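Local coordinates for protein MlnE (Bacillus amyloliquefaciens subsp. plantarum, PDB 5D2E) that probably reduces, as the NADPH-dependent B-type ketoreductase at the N-terminal end of a polyketide synthase of the macrolactin assembly line, beta-keto groups of the growing chain, at residues Trp390-Ala395 / Gln433-Lys438. Residues are numbered along the deposited sequence; the frame is centred on the assembly and turned at random.
Sequences WLDKAA and QYRSMK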
ATOM      1  N   TRP A 390      10.557  -5.540   8.814  1.00 28.53           N
ATOM      2  CA  TRP A 390      11.560  -6.369   9.458  1.00 27.24           C
ATOM      3  C   TRP A 390      12.754  -6.637   8.587  1.00 27.55           C
ATOM      4  O   TRP A 390      13.921  -6.708   9.093  1.00 29.22           O
ATOM      5  CB  TRP A 390      10.956  -7.668   9.936  1.00 27.74           C
ATOM      6  CG  TRP A 390       9.808  -7.568  10.890  1.00 26.91           C
ATOM      7  CD1 TRP A 390       8.837  -8.499  11.021  1.00 29.18           C
ATOM      8  CD2 TRP A 390       9.537  -6.566  11.877  1.00 27.97           C
ATOM      9  NE1 TRP A 390       7.927  -8.126  11.970  1.00 29.26           N
ATOM     10  CE2 TRP A 390       8.358  -6.972  12.563  1.00 29.25           C
ATOM     11  CE3 TRP A 390      10.175  -5.390  12.290  1.00 30.28           C
ATOM     12  CZ2 TRP A 390       7.770  -6.216  13.614  1.00 29.35           C
ATOM     13  CZ3 TRP A 390       9.598  -4.651  13.375  1.00 30.60           C
ATOM     14  CH2 TRP A 390       8.398  -5.060  13.995  1.00 32.13           C
ATOM     15  N   LEU A 391      12.521  -6.741   7.271  1.00 27.79           N
ATOM     16  CA  LEU A 391      13.618  -6.970   6.323  1.00 28.40           C
ATOM     17  C   LEU A 391      14.504  -5.731   6.248  1.00 29.44           C
ATOM     18  O   LEU A 391      15.707  -5.818   6.270  1.00 29.09           O
ATOM     19  CB  LEU A 391      13.077  -7.270   4.949  1.00 29.58           C
ATOM     20  CG  LEU A 391      12.478  -8.647   4.713  1.00 28.34           C
ATOM     21  CD1 LEU A 391      11.551  -8.715   3.517  1.00 31.20           C
ATOM     22  CD2 LEU A 391      13.656  -9.618   4.509  1.00 30.75           C
ATOM     23  N   ASP A 392      13.902  -4.564   6.170  1.00 28.90           N
ATOM     24  CA  ASP A 392      14.676  -3.335   6.193  1.00 28.75           C
ATOM     25  C   ASP A 392      15.463  -3.217   7.516  1.00 29.88           C
ATOM     26  O   ASP A 392      16.630  -2.832   7.506  1.00 31.90           O
ATOM     27  CB  ASP A 392      13.781  -2.133   6.076  1.00 27.85           C
ATOM     28  CG  ASP A 392      14.516  -0.812   6.378  1.00 27.82           C
ATOM     29  OD1 ASP A 392      15.234  -0.360   5.479  1.00 31.84           O
ATOM     30  OD2 ASP A 392      14.346  -0.278   7.478  1.00 28.97           O
ATOM     31  N   LYS A 393      14.800  -3.511   8.621  1.00 29.35           N
ATOM     32  CA  LYS A 393      15.355  -3.361   9.948  1.00 29.65           C
ATOM     33  C   LYS A 393      16.529  -4.320  10.153  1.00 33.68           C
ATOM     34  O   LYS A 393      17.611  -3.883  10.476  1.00 32.25           O
ATOM     35  CB  LYS A 393      14.309  -3.610  11.001  1.00 31.65           C
ATOM     36  CG  LYS A 393      14.736  -3.178  12.407  1.00 32.26           C
ATOM     37  CD  LYS A 393      13.522  -3.368  13.325  1.00 34.11           C
ATOM     38  CE  LYS A 393      13.717  -2.777  14.719  1.00 33.16           C
ATOM     39  NZ  LYS A 393      12.526  -2.917  15.556  1.00 32.63           N
ATOM     40  N   ALA A 394      16.324  -5.604   9.873  1.00 31.43           N
ATOM     41  CA  ALA A 394      17.423  -6.582  10.002  1.00 32.07           C
ATOM     42  C   ALA A 394      18.591  -6.298   9.076  1.00 33.87           C
ATOM     43  O   ALA A 394      19.699  -6.668   9.388  1.00 31.07           O
ATOM     44  CB  ALA A 394      16.909  -7.972   9.725  1.00 34.63           C
ATOM     45  N   ALA A 395      18.335  -5.703   7.907  1.00 28.28           N
ATOM     46  CA  ALA A 395      19.376  -5.503   6.913  1.00 30.26           C
ATOM     47  C   ALA A 395      19.924  -4.081   6.901  1.00 33.70           C
ATOM     48  O   ALA A 395      20.613  -3.691   5.946  1.00 32.42           O
ATOM     49  CB  ALA A 395      18.854  -5.843   5.537  1.00 32.38           C
ATOM     50  N   GLN A 433       9.586   5.755   1.098  1.00 25.27           N
ATOM     51  CA  GLN A 433       9.972   7.078   1.615  1.00 26.62           C
ATOM     52  C   GLN A 433      10.676   6.975   2.955  1.00 26.99           C
ATOM     53  O   GLN A 433      11.441   7.856   3.290  1.00 26.75           O
ATOM     54  CB  GLN A 433       8.738   7.925   1.821  1.00 30.53           C
ATOM     55  CG  GLN A 433       8.087   8.324   0.511  1.00 37.08           C
ATOM     56  CD  GLN A 433       6.952   9.343   0.789  1.00 48.73           C
ATOM     57  OE1 GLN A 433       7.150  10.370   1.505  1.00 43.93           O
ATOM     58  NE2 GLN A 433       5.746   9.036   0.283  1.00 47.77           N
ATOM     59  N   TYR A 434      10.391   5.939   3.741  1.00 25.30           N
ATOM     60  CA  TYR A 434      11.066   5.722   4.977  1.00 23.70           C
ATOM     61  C   TYR A 434      12.513   5.373   4.713  1.00 27.44           C
ATOM     62  O   TYR A 434      13.447   5.857   5.371  1.00 26.45           O
ATOM     63  CB  TYR A 434      10.359   4.633   5.800  1.00 26.90           C
ATOM     64  CG  TYR A 434      11.024   4.262   7.122  1.00 27.45           C
ATOM     65  CD1 TYR A 434      12.017   3.264   7.188  1.00 27.50           C
ATOM     66  CD2 TYR A 434      10.664   4.908   8.305  1.00 27.39           C
ATOM     67  CE1 TYR A 434      12.603   2.904   8.397  1.00 26.00           C
ATOM     68  CE2 TYR A 434      11.278   4.577   9.518  1.00 27.38           C
ATOM     69  CZ  TYR A 434      12.249   3.584   9.558  1.00 29.88           C
ATOM     70  OH  TYR A 434      12.811   3.234  10.775  1.00 30.20           O
ATOM     71  N   ARG A 435      12.734   4.493   3.750  1.00 25.43           N
ATOM     72  CA  ARG A 435      14.114   4.089   3.455  1.00 25.44           C
ATOM     73  C   ARG A 435      14.949   5.289   2.984  1.00 29.38           C
ATOM     74  O   ARG A 435      16.116   5.405   3.318  1.00 30.24           O
ATOM     75  CB  ARG A 435      14.138   2.956   2.403  1.00 26.27           C
ATOM     76  CG  ARG A 435      13.482   1.703   2.942  1.00 28.88           C
ATOM     77  CD  ARG A 435      13.895   0.487   2.132  1.00 30.03           C
ATOM     78  NE  ARG A 435      15.119  -0.102   2.696  1.00 33.28           N
ATOM     79  CZ  ARG A 435      16.262  -0.223   2.066  1.00 31.36           C
ATOM     80  NH1 ARG A 435      16.433   0.260   0.839  1.00 34.57           N
ATOM     81  NH2 ARG A 435      17.226  -0.825   2.676  1.00 33.80           N
ATOM     82  N   SER A 436      14.322   6.147   2.191  1.00 28.82           N
ATOM     83  CA  SER A 436      14.902   7.369   1.712  1.00 30.95           C
ATOM     84  C   SER A 436      15.225   8.279   2.895  1.00 31.24           C
ATOM     85  O   SER A 436      16.302   8.884   2.968  1.00 30.02           O
ATOM     86  CB  SER A 436      13.846   8.026   0.806  1.00 33.39           C
ATOM     87  OG  SER A 436      14.445   9.085   0.199  1.00 50.02           O
ATOM     88  N   MET A 437      14.223   8.509   3.741  1.00 29.50           N
ATOM     89  CA  MET A 437      14.381   9.386   4.898  1.00 33.08           C
ATOM     90  C   MET A 437      15.559   8.939   5.749  1.00 33.62           C
ATOM     91  O   MET A 437      16.321   9.762   6.259  1.00 32.14           O
ATOM     92  CB  MET A 437      13.113   9.384   5.762  1.00 33.20           C
ATOM     93  CG  MET A 437      13.205  10.114   7.113  1.00 37.56           C
ATOM     94  SD  MET A 437      11.649  10.045   8.057  1.00 43.35           S
ATOM     95  CE  MET A 437      11.713   8.417   8.745  1.00 44.72           C
ATOM     96  N   LYS A 438      15.741   7.637   5.875  1.00 31.03           N
ATOM     97  CA  LYS A 438      16.774   7.112   6.720  1.00 29.70           C
ATOM     98  C   LYS A 438      18.127   7.023   5.994  1.00 28.58           C
ATOM     99  O   LYS A 438      19.069   6.571   6.577  1.00 32.41           O
ATOM    100  CB  LYS A 438      16.378   5.726   7.290  1.00 30.74           C
ATOM    101  CG  LYS A 438      15.286   5.710   8.300  1.00 31.60           C
ATOM    102  CD  LYS A 438      15.513   6.707   9.436  1.00 37.12           C
ATOM    103  CE  LYS A 438      14.416   6.464  10.435  1.00 41.69           C
ATOM    104  NZ  LYS A 438      14.286   7.536  11.432  1.00 43.96           N
TER
HETATM  105  O   HOH W   1      17.957  -2.202   5.092  1.00 32.67           O
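Asp392 reaches from helix 386-394 to Arg435 on helix 419-437, and its OD1 accepts a salt-bridged hydrogen bond from Arg435 NE at 2.8 Å, with an N-H...O angle of 157°. The donor meets OD1 on the anti side but tilted out of the carboxylate plane, which stands 86° from that of the guanidinium. An aspartate suits the place because its short side chain, with CG anti to the backbone N (chi1 168°), carries the carboxylate toward helix 419-437. The longer arginine runs past it the other way, bent at its third torsion, which turns NE to the acid. This is the tight part of the contact, within the Rossmann-type KR domain of the short-chain dehydrogenase family, where the two helices precede and follow strand 402-408. Arg440 adds a second salt bridge to OD1, while Thr444 takes NH1 of Arg435 and Phe403 offers its ring in a cation-pi contact; this sharing probably keeps the acid ionised. Looser is the flank where a water links the two helices, accepting from Arg435 NH2 at 2.9 Å and donating to Asp392 O at 2.8 Å. Elsewhere Tyr434 only brushes the acid, its ring edge CE1 lying 3.7 Å from Asp392 OD2.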